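Local coordinates for protein phosphoribosylaminoimidazole-succinocarboxamide synthase (Ehrlichia chaffeensis str. Arkansas, PDB 3KRE) that catalyses the ATP-dependent joining of L-aspartate to 5-amino-1-(5-phosphoribosyl)imidazole-4-carboxylate to give SAICAR, a step of de novo purine biosynthesis, at residues 69-74 with 217-222; 77-82 with 212-217; 113-118 with 194-199. All coordinates share one frame; numbering follows the deposited sequence.

Interaction 1: residues 69-74 with 217-222; sequences ILNNYI and EISPDT
An ST turn at Ser219, in the loop between strands 213-214 and 223-227, rests against one side of helix 67-84, where Asn71 and Ile74, one helical turn apart, receive it. Asn71 fits into the fold of the loop: its CG is 3.5 Å from Ser219 OG, and its amide crosses the Asp221 carboxylate at about a right angle, the two planes 76° apart. Further along the helix, Ile74 divides its branches. CD1 reaches Pro220 CD at 3.6 Å, whereas CG2, which lies anti to the backbone N, sits 3.7 Å from Ile218 O.

The loop keeps this shape by its own bonds. Ser219 OG receives the backbone N of Asp221 at 3.0 Å, which defines the ST turn, and donates to Glu217 OE1 at 2.5 Å, meeting that oxygen on its anti side and 27° out of the carboxylate plane. A beta turn lies over the same residues, with Thr222 N 2.9 Å from Ser219 O, and Thr222 OG1 accepts from Ser219 N at 3.0 Å. One hydroxyl thus ties the Glu217 side chain to the turn. Both carboxylates have further partners: Lys34 forms a salt bridge with Glu217 OE2, while Asp221 is held by the Tyr250 hydroxyl at OD1 and by Lys67 at OD2.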
loop_
_atom_site.group_PDB
_atom_site.type_symbol
_atom_site.label_atom_id
_atom_site.label_comp_id
_atom_site.label_asym_id
_atom_site.label_seq_id
_atom_site.Cartn_x
_atom_site.Cartn_y
_atom_site.Cartn_z
ATOM N N ILE A 69 1.083 -6.331 13.411
ATOM C CA ILE A 69 -0.174 -6.143 14.078
ATOM C C ILE A 69 -0.722 -4.769 13.739
ATOM O O ILE A 69 -1.885 -4.615 13.360
ATOM C CB ILE A 69 -0.019 -6.333 15.606
ATOM C CG1 ILE A 69 0.305 -7.813 15.904
ATOM C CG2 ILE A 69 -1.294 -5.856 16.346
ATOM C CD1 ILE A 69 0.665 -8.109 17.361
ATOM N N LEU A 70 0.115 -3.748 13.870
ATOM C CA LEU A 70 -0.343 -2.409 13.567
ATOM C C LEU A 70 -0.710 -2.237 12.087
ATOM O O LEU A 70 -1.732 -1.622 11.765
ATOM C CB LEU A 70 0.684 -1.363 14.014
ATOM C CG LEU A 70 0.979 -1.316 15.497
ATOM C CD1 LEU A 70 2.121 -0.294 15.704
ATOM C CD2 LEU A 70 -0.296 -0.931 16.283
ATOM N N ASN A 71 0.070 -2.844 11.190
ATOM C CA ASN A 71 -0.218 -2.776 9.757
ATOM C C ASN A 71 -1.533 -3.487 9.411
ATOM O O ASN A 71 -2.354 -2.971 8.632
ATOM C CB ASN A 71 0.953 -3.342 8.911
ATOM C CG ASN A 71 2.121 -2.383 8.792
ATOM O OD1 ASN A 71 3.174 -2.721 8.220
ATOM N ND2 ASN A 71 1.963 -1.217 9.328
ATOM N N ASN A 72 -1.776 -4.625 10.056
ATOM C CA ASN A 72 -3.033 -5.336 9.913
ATOM C C ASN A 72 -4.230 -4.456 10.301
ATOM O O ASN A 72 -5.199 -4.303 9.538
ATOM C CB ASN A 72 -2.995 -6.610 10.758
ATOM C CG ASN A 72 -4.250 -7.413 10.649
ATOM O OD1 ASN A 72 -4.764 -7.645 9.529
ATOM N ND2 ASN A 72 -4.770 -7.854 11.793
ATOM N N TYR A 73 -4.157 -3.871 11.488
ATOM C CA TYR A 73 -5.219 -2.973 11.961
ATOM C C TYR A 73 -5.384 -1.726 11.092
ATOM O O TYR A 73 -6.502 -1.367 10.736
ATOM C CB TYR A 73 -5.003 -2.564 13.399
ATOM C CG TYR A 73 -5.162 -3.691 14.402
ATOM C CD1 TYR A 73 -6.175 -4.644 14.239
ATOM C CD2 TYR A 73 -4.391 -3.740 15.544
ATOM C CE1 TYR A 73 -6.368 -5.635 15.153
ATOM C CE2 TYR A 73 -4.572 -4.741 16.486
ATOM C CZ TYR A 73 -5.569 -5.698 16.268
ATOM O OH TYR A 73 -5.833 -6.714 17.178
ATOM N N ILE A 74 -4.285 -1.081 10.734
ATOM C CA ILE A 74 -4.353 0.109 9.894
ATOM C C ILE A 74 -4.911 -0.231 8.510
ATOM O O ILE A 74 -5.797 0.467 8.004
ATOM C CB ILE A 74 -2.963 0.810 9.750
ATOM C CG1 ILE A 74 -2.573 1.392 11.081
ATOM C CG2 ILE A 74 -3.010 1.909 8.677
ATOM C CD1 ILE A 74 -1.036 1.771 11.224
ATOM N N GLU A 217 -1.789 -4.055 0.888
ATOM C CA GLU A 217 -2.120 -3.386 2.131
ATOM C C GLU A 217 -2.035 -1.894 1.957
ATOM O O GLU A 217 -1.365 -1.388 1.033
ATOM C CB GLU A 217 -1.164 -3.817 3.237
ATOM C CG GLU A 217 0.277 -3.411 2.972
ATOM C CD GLU A 217 1.225 -3.932 4.036
ATOM O OE1 GLU A 217 1.320 -3.331 5.130
ATOM O OE2 GLU A 217 1.853 -4.963 3.782
ATOM N N ILE A 218 -2.692 -1.189 2.864
ATOM C CA ILE A 218 -2.559 0.248 2.956
ATOM C C ILE A 218 -2.111 0.513 4.371
ATOM O O ILE A 218 -2.891 0.438 5.307
ATOM C CB ILE A 218 -3.878 0.973 2.684
ATOM C CG1 ILE A 218 -4.462 0.523 1.327
ATOM C CG2 ILE A 218 -3.660 2.511 2.750
ATOM C CD1 ILE A 218 -5.954 0.810 1.274
ATOM N N SER A 219 -0.832 0.831 4.522
ATOM C CA SER A 219 -0.269 0.951 5.854
ATOM C C SER A 219 0.955 1.861 5.819
ATOM O O SER A 219 1.353 2.314 4.739
ATOM C CB SER A 219 0.141 -0.444 6.344
ATOM O OG SER A 219 1.330 -0.870 5.683
ATOM N N PRO A 220 1.599 2.066 6.984
ATOM C CA PRO A 220 2.865 2.802 6.976
ATOM C C PRO A 220 4.008 2.082 6.238
ATOM O O PRO A 220 5.024 2.686 5.980
ATOM C CB PRO A 220 3.139 3.049 8.461
ATOM C CG PRO A 220 1.814 2.884 9.133
ATOM C CD PRO A 220 1.095 1.869 8.360
ATOM N N ASP A 221 3.830 0.807 5.845
ATOM C CA ASP A 221 4.796 0.161 4.956
ATOM C C ASP A 221 4.622 0.612 3.496
ATOM O O ASP A 221 5.534 0.418 2.681
ATOM C CB ASP A 221 4.657 -1.363 4.996
ATOM C CG ASP A 221 5.489 -1.997 6.067
ATOM O OD1 ASP A 221 5.952 -1.306 7.009
ATOM O OD2 ASP A 221 5.742 -3.208 5.910
ATOM N N THR A 222 3.440 1.135 3.157
ATOM C CA THR A 222 3.117 1.446 1.751
ATOM C C THR A 222 2.707 2.922 1.510
ATOM O O THR A 222 2.425 3.278 0.376
ATOM C CB THR A 222 1.985 0.511 1.220
ATOM O OG1 THR A 222 0.779 0.768 1.951
ATOM C CG2 THR A 222 2.418 -1.017 1.314
#

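Interaction 2: residues 77-82 with 212-217; sequences FLMKKL and LFLADE
The backbone oxygen Asp216 O accepts a hydrogen bond from the Gln47 side-chain amide and has the Met79 methyl, CE, against it at 3.8 Å. The same methyl comes closer to the preceding carbonyl, with CE 3.4 Å from Ala215 O, so it rests against two successive peptide oxygens. Carbon next to sulfur is slightly acidic, and a weak attraction to these oxygens is plausible, although the distances alone do not establish one. Met79 gets there by a bend: chi1 of -72° sets CG beside the backbone N, chi2 of -83° folds the chain, and the nearly extended last torsion carries CE out to the loop.

The backbone turns sharply at Asp216, whose phi is positive (49°). Its carboxylate is gripped by two lysines, Lys34 at OD1 and Lys198 at OD2, and Lys34 also pairs with Glu217 OE2.

Beside the methionine the contact is purely apolar. Leu82 CD1 meets Leu214 CD2 at 3.6 Å, the two side chains crossing at about a right angle. Leu214 CD2 is also 4.2 Å from Met79 CE, and this one methyl therefore touches both helix residues.

Helix 67-84 thus packs on the short strand 213-214 and the loop that follows it. Leu82 also touches Ile182 of helix 166-189, Met79 touches His90, and Leu214 reaches across to Leu199 and Phe201 of the adjoining strand 192-204.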
loop_
_atom_site.group_PDB
_atom_site.type_symbol
_atom_site.label_atom_id
_atom_site.label_comp_id
_atom_site.label_asym_id
_atom_site.label_seq_id
_atom_site.Cartn_x
_atom_site.Cartn_y
_atom_site.Cartn_z
ATOM N N PHE A 77 -8.612 -1.122 8.603
ATOM C CA PHE A 77 -9.318 0.115 8.846
ATOM C C PHE A 77 -9.472 0.940 7.582
ATOM O O PHE A 77 -10.570 1.408 7.267
ATOM C CB PHE A 77 -8.611 0.936 9.952
ATOM C CG PHE A 77 -9.284 2.220 10.278
ATOM C CD1 PHE A 77 -10.333 2.264 11.201
ATOM C CD2 PHE A 77 -8.890 3.390 9.656
ATOM C CE1 PHE A 77 -10.945 3.451 11.505
ATOM C CE2 PHE A 77 -9.507 4.561 9.931
ATOM C CZ PHE A 77 -10.534 4.606 10.858
ATOM N N LEU A 78 -8.355 1.188 6.901
ATOM C CA LEU A 78 -8.354 1.992 5.670
ATOM C C LEU A 78 -9.076 1.305 4.492
ATOM O O LEU A 78 -9.794 1.974 3.717
ATOM C CB LEU A 78 -6.915 2.369 5.284
ATOM C CG LEU A 78 -6.217 3.339 6.282
ATOM C CD1 LEU A 78 -4.760 3.570 5.875
ATOM C CD2 LEU A 78 -6.958 4.732 6.552
ATOM N N MET A 79 -8.955 -0.014 4.385
ATOM C CA MET A 79 -9.731 -0.743 3.374
ATOM C C MET A 79 -11.238 -0.471 3.573
ATOM O O MET A 79 -11.953 -0.138 2.633
ATOM C CB MET A 79 -9.465 -2.267 3.447
ATOM C CG MET A 79 -8.076 -2.748 2.950
ATOM S SD MET A 79 -8.039 -2.942 1.163
ATOM C CE MET A 79 -6.284 -3.190 0.855
ATOM N N LYS A 80 -11.713 -0.598 4.809
ATOM C CA LYS A 80 -13.094 -0.351 5.114
ATOM C C LYS A 80 -13.515 1.093 4.845
ATOM O O LYS A 80 -14.606 1.308 4.342
ATOM C CB LYS A 80 -13.398 -0.761 6.559
ATOM C CG LYS A 80 -14.784 -0.449 7.027
ATOM C CD LYS A 80 -15.867 -1.190 6.195
ATOM C CE LYS A 80 -17.176 -1.281 6.951
ATOM N NZ LYS A 80 -17.739 0.086 7.197
ATOM N N LYS A 81 -12.662 2.072 5.164
ATOM C CA LYS A 81 -12.935 3.456 4.779
ATOM C C LYS A 81 -13.091 3.633 3.277
ATOM O O LYS A 81 -13.955 4.375 2.815
ATOM C CB LYS A 81 -11.840 4.360 5.309
ATOM C CG LYS A 81 -11.855 4.562 6.826
ATOM C CD LYS A 81 -13.168 5.135 7.270
ATOM C CE LYS A 81 -13.183 5.476 8.731
ATOM N NZ LYS A 81 -14.207 6.539 8.985
ATOM N N LEU A 82 -12.279 2.924 2.513
ATOM C CA LEU A 82 -12.354 2.972 1.059
ATOM C C LEU A 82 -13.579 2.242 0.550
ATOM O O LEU A 82 -14.264 2.756 -0.311
ATOM C CB LEU A 82 -11.087 2.430 0.413
ATOM C CG LEU A 82 -9.811 3.239 0.675
ATOM C CD1 LEU A 82 -8.584 2.490 0.110
ATOM C CD2 LEU A 82 -9.920 4.653 0.056
ATOM N N LEU A 212 -11.389 -3.996 -11.124
ATOM C CA LEU A 212 -10.120 -3.939 -10.449
ATOM C C LEU A 212 -10.380 -3.841 -8.946
ATOM O O LEU A 212 -11.120 -2.955 -8.488
ATOM C CB LEU A 212 -9.346 -2.705 -10.941
ATOM C CG LEU A 212 -8.995 -2.705 -12.430
ATOM C CD1 LEU A 212 -8.346 -1.337 -12.851
ATOM C CD2 LEU A 212 -8.094 -3.902 -12.764
ATOM N N PHE A 213 -9.833 -4.789 -8.200
ATOM C CA PHE A 213 -9.994 -4.843 -6.749
ATOM C C PHE A 213 -8.717 -4.410 -6.103
ATOM O O PHE A 213 -7.667 -4.981 -6.368
ATOM C CB PHE A 213 -10.346 -6.254 -6.297
ATOM C CG PHE A 213 -11.769 -6.628 -6.673
ATOM C CD1 PHE A 213 -12.792 -6.534 -5.748
ATOM C CD2 PHE A 213 -12.071 -6.957 -7.984
ATOM C CE1 PHE A 213 -14.094 -6.823 -6.097
ATOM C CE2 PHE A 213 -13.422 -7.231 -8.359
ATOM C CZ PHE A 213 -14.394 -7.191 -7.418
ATOM N N LEU A 214 -8.822 -3.482 -5.168
ATOM C CA LEU A 214 -7.655 -3.082 -4.405
ATOM C C LEU A 214 -7.182 -4.244 -3.505
ATOM O O LEU A 214 -7.976 -4.877 -2.785
ATOM C CB LEU A 214 -7.950 -1.856 -3.545
ATOM C CG LEU A 214 -6.732 -1.201 -2.909
ATOM C CD1 LEU A 214 -5.834 -0.556 -3.976
ATOM C CD2 LEU A 214 -7.241 -0.165 -1.911
ATOM N N ALA A 215 -5.882 -4.496 -3.539
ATOM C CA ALA A 215 -5.308 -5.650 -2.824
ATOM C C ALA A 215 -4.119 -5.208 -1.961
ATOM O O ALA A 215 -4.032 -4.045 -1.584
ATOM C CB ALA A 215 -4.922 -6.683 -3.833
ATOM N N ASP A 216 -3.205 -6.137 -1.649
ATOM C CA ASP A 216 -2.045 -5.855 -0.793
ATOM C C ASP A 216 -2.465 -5.136 0.490
ATOM O O ASP A 216 -3.407 -5.592 1.127
ATOM C CB ASP A 216 -0.953 -5.108 -1.547
ATOM C CG ASP A 216 0.393 -5.202 -0.840
ATOM O OD1 ASP A 216 0.834 -6.324 -0.612
ATOM O OD2 ASP A 216 0.951 -4.174 -0.413
ATOM N N GLU A 217 -1.789 -4.055 0.888
ATOM C CA GLU A 217 -2.120 -3.386 2.131
ATOM C C GLU A 217 -2.035 -1.894 1.957
ATOM O O GLU A 217 -1.365 -1.388 1.033
ATOM C CB GLU A 217 -1.164 -3.817 3.237
ATOM C CG GLU A 217 0.277 -3.411 2.972
ATOM C CD GLU A 217 1.225 -3.932 4.036
ATOM O OE1 GLU A 217 1.320 -3.331 5.130
ATOM O OE2 GLU A 217 1.853 -4.963 3.782
#

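Interaction 3: residues 113-118 with 194-199. With EDO (1,2-ethanediol), chain G.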
loop_
_atom_site.group_PDB
_atom_site.type_symbol
_atom_site.label_atom_id
_atom_site.label_comp_id
_atom_site.label_asym_id
_atom_site.label_seq_id
_atom_site.Cartn_x
_atom_site.Cartn_y
_atom_site.Cartn_z
ATOM N N VAL A 113 2.135 4.025 -7.978
ATOM C CA VAL A 113 2.629 4.948 -6.962
ATOM C C VAL A 113 2.005 6.287 -7.227
ATOM O O VAL A 113 2.067 6.770 -8.353
ATOM C CB VAL A 113 4.171 5.047 -6.946
ATOM C CG1 VAL A 113 4.611 6.126 -5.973
ATOM C CG2 VAL A 113 4.814 3.672 -6.593
ATOM N N ILE A 114 1.375 6.855 -6.205
ATOM C CA ILE A 114 0.703 8.137 -6.267
ATOM C C ILE A 114 1.475 9.099 -5.356
ATOM O O ILE A 114 1.674 8.821 -4.168
ATOM C CB ILE A 114 -0.780 8.049 -5.807
ATOM C CG1 ILE A 114 -1.566 7.038 -6.648
ATOM C CG2 ILE A 114 -1.432 9.389 -5.972
ATOM C CD1 ILE A 114 -1.437 5.596 -6.185
ATOM N N ARG A 115 1.914 10.218 -5.914
ATOM C CA ARG A 115 2.752 11.190 -5.170
ATOM C C ARG A 115 2.077 12.554 -5.067
ATOM O O ARG A 115 1.686 13.158 -6.098
ATOM C CB ARG A 115 4.105 11.352 -5.866
ATOM C CG ARG A 115 4.836 10.048 -6.216
ATOM C CD ARG A 115 6.202 10.310 -6.777
ATOM N NE ARG A 115 6.870 9.068 -7.148
ATOM C CZ ARG A 115 7.578 8.301 -6.319
ATOM N NH1 ARG A 115 7.753 8.640 -5.059
ATOM N NH2 ARG A 115 8.147 7.208 -6.776
ATOM N N ASN A 116 1.976 13.048 -3.825
ATOM C CA ASN A 116 1.494 14.381 -3.524
ATOM C C ASN A 116 2.618 15.380 -3.288
ATOM O O ASN A 116 2.508 16.531 -3.676
ATOM C CB ASN A 116 0.530 14.348 -2.342
ATOM C CG ASN A 116 -0.718 13.552 -2.655
ATOM O OD1 ASN A 116 -1.349 13.787 -3.672
ATOM N ND2 ASN A 116 -1.058 12.600 -1.804
ATOM N N LEU A 117 3.657 14.941 -2.602
ATOM C CA LEU A 117 4.898 15.682 -2.461
ATOM C C LEU A 117 6.039 14.806 -2.968
ATOM O O LEU A 117 5.922 13.592 -3.047
ATOM C CB LEU A 117 5.160 16.041 -1.006
ATOM C CG LEU A 117 4.022 16.546 -0.108
ATOM C CD1 LEU A 117 4.636 16.815 1.316
ATOM C CD2 LEU A 117 3.344 17.784 -0.663
ATOM N N ALA A 118 7.154 15.441 -3.298
ATOM C CA ALA A 118 8.359 14.729 -3.686
ATOM C C ALA A 118 8.968 14.025 -2.488
ATOM O O ALA A 118 9.113 14.626 -1.428
ATOM C CB ALA A 118 9.397 15.694 -4.231
ATOM N N LEU A 194 -0.559 12.804 3.759
ATOM C CA LEU A 194 -0.267 11.665 2.906
ATOM C C LEU A 194 0.656 12.132 1.804
ATOM O O LEU A 194 0.230 12.827 0.880
ATOM C CB LEU A 194 -1.542 11.120 2.272
ATOM C CG LEU A 194 -1.432 9.906 1.370
ATOM C CD1 LEU A 194 -0.797 8.713 2.110
ATOM C CD2 LEU A 194 -2.844 9.521 0.833
ATOM N N VAL A 195 1.930 11.806 1.951
ATOM C CA VAL A 195 2.974 12.294 1.055
ATOM C C VAL A 195 2.920 11.549 -0.288
ATOM O O VAL A 195 2.890 12.136 -1.361
ATOM C CB VAL A 195 4.348 12.157 1.769
ATOM C CG1 VAL A 195 5.529 12.373 0.804
ATOM C CG2 VAL A 195 4.414 13.103 2.999
ATOM N N ASP A 196 2.910 10.225 -0.208
ATOM C CA ASP A 196 2.786 9.381 -1.361
ATOM C C ASP A 196 2.349 8.012 -0.860
ATOM O O ASP A 196 2.321 7.793 0.344
ATOM C CB ASP A 196 4.082 9.296 -2.192
ATOM C CG ASP A 196 5.291 8.681 -1.440
ATOM O OD1 ASP A 196 5.142 7.709 -0.696
ATOM O OD2 ASP A 196 6.437 9.152 -1.643
ATOM N N PHE A 197 1.985 7.134 -1.780
ATOM C CA PHE A 197 1.634 5.764 -1.428
ATOM C C PHE A 197 1.612 4.861 -2.643
ATOM O O PHE A 197 1.643 5.349 -3.760
ATOM C CB PHE A 197 0.291 5.706 -0.679
ATOM C CG PHE A 197 -0.888 6.150 -1.488
ATOM C CD1 PHE A 197 -1.789 5.227 -1.981
ATOM C CD2 PHE A 197 -1.122 7.472 -1.723
ATOM C CE1 PHE A 197 -2.899 5.633 -2.703
ATOM C CE2 PHE A 197 -2.253 7.897 -2.444
ATOM C CZ PHE A 197 -3.128 6.969 -2.938
ATOM N N LYS A 198 1.654 3.541 -2.399
ATOM C CA LYS A 198 1.699 2.524 -3.427
ATOM C C LYS A 198 0.464 1.651 -3.283
ATOM O O LYS A 198 0.100 1.232 -2.169
ATOM C CB LYS A 198 2.972 1.665 -3.285
ATOM C CG LYS A 198 3.155 0.530 -4.311
ATOM C CD LYS A 198 2.444 -0.774 -3.958
ATOM C CE LYS A 198 3.212 -1.686 -2.948
ATOM N NZ LYS A 198 2.176 -2.485 -2.221
ATOM N N LEU A 199 -0.164 1.353 -4.419
ATOM C CA LEU A 199 -1.315 0.476 -4.512
ATOM C C LEU A 199 -1.018 -0.706 -5.425
ATOM O O LEU A 199 -0.225 -0.590 -6.366
ATOM C CB LEU A 199 -2.509 1.217 -5.127
ATOM C CG LEU A 199 -2.992 2.446 -4.381
ATOM C CD1 LEU A 199 -4.180 3.072 -5.162
ATOM C CD2 LEU A 199 -3.381 2.078 -2.907
HETATM C C1 EDO G . 5.209 4.550 -1.423
HETATM O O1 EDO G . 5.981 5.446 -0.653
HETATM C C2 EDO G . 6.175 3.776 -2.302
HETATM O O2 EDO G . 6.572 4.666 -3.331
HETATM O O HOH W 1 6.886 10.948 -3.485
#
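With CG between its own backbone N and carbonyl carbon (chi1 64°), Phe197 turns its ring under Ile114, whose CB lies over one ring face. Setting CG1 beside the backbone N (chi1 -58°) and bending at chi2 brings Ile114 CD1 over the same face, toward the rim. CB stands 4.1 Å from the ring centroid, a CH-pi contact, and CD1 meets Leu199 CD1 at 3.9 Å. These groups share one face of an antiparallel beta ladder between strands 110-115 and 192-204; the sequence of 194-199, LVDFKL, fits the start of a SAICAR synthetase family signature. Ile114 and Phe197 form the hydrogen-bonded pair, joined by reciprocal N-to-O bonds.

The ladder ends in a classic beta bulge. Val195 O accepts from Asn116 N at 2.8 Å and from Leu117 N at 3.2 Å. Asn116 ND2 adds a bond to Leu194 O, approaching 39° above the carbonyl plane, and also donates to Asn180 of helix 166-189.

On the opposite face Arg115 and Asp196 lie side by side, their planes nearly perpendicular, in a long salt bridge. Each has another partner: Glu140 binds Arg115 NE, and Arg224 binds Asp196 OD2. Ethanediol O1 lies a doubtfully short 2.4 Å from Asp196 OD1. Val113 CG1 lies over the centre of the guanidinium. At that group's edge a water accepts from Arg115 NH1 at 2.9 Å while donating to Leu117 O at 2.8 Å and to Asp196 OD2 at 2.6 Å.

How the interactions relate
Interactions 1 and 2, centres about 11 Å apart, continue one interface: both use helix 67-84 and Glu217, and Ile218, in one of its two conformers, packs on Leu78, Met79 and Leu82. Interaction 3 lies on the neighbouring part of the sheet, strand 192-204 paired with 110-115; its centre is about 15 Å from that of interaction 1 and about 16 Å from that of interaction 2. Lys198 joins it to both, its NZ 2.8 Å from Asp216 OD2 in a salt bridge and its N 2.9 Å from Thr222 O, probably a hydrogen bond. Two 1,2-ethanediol molecules, probably crystallisation additives, about 6 Å from the Asp221 side chain and 4 Å from that of Val113, may mark a pocket.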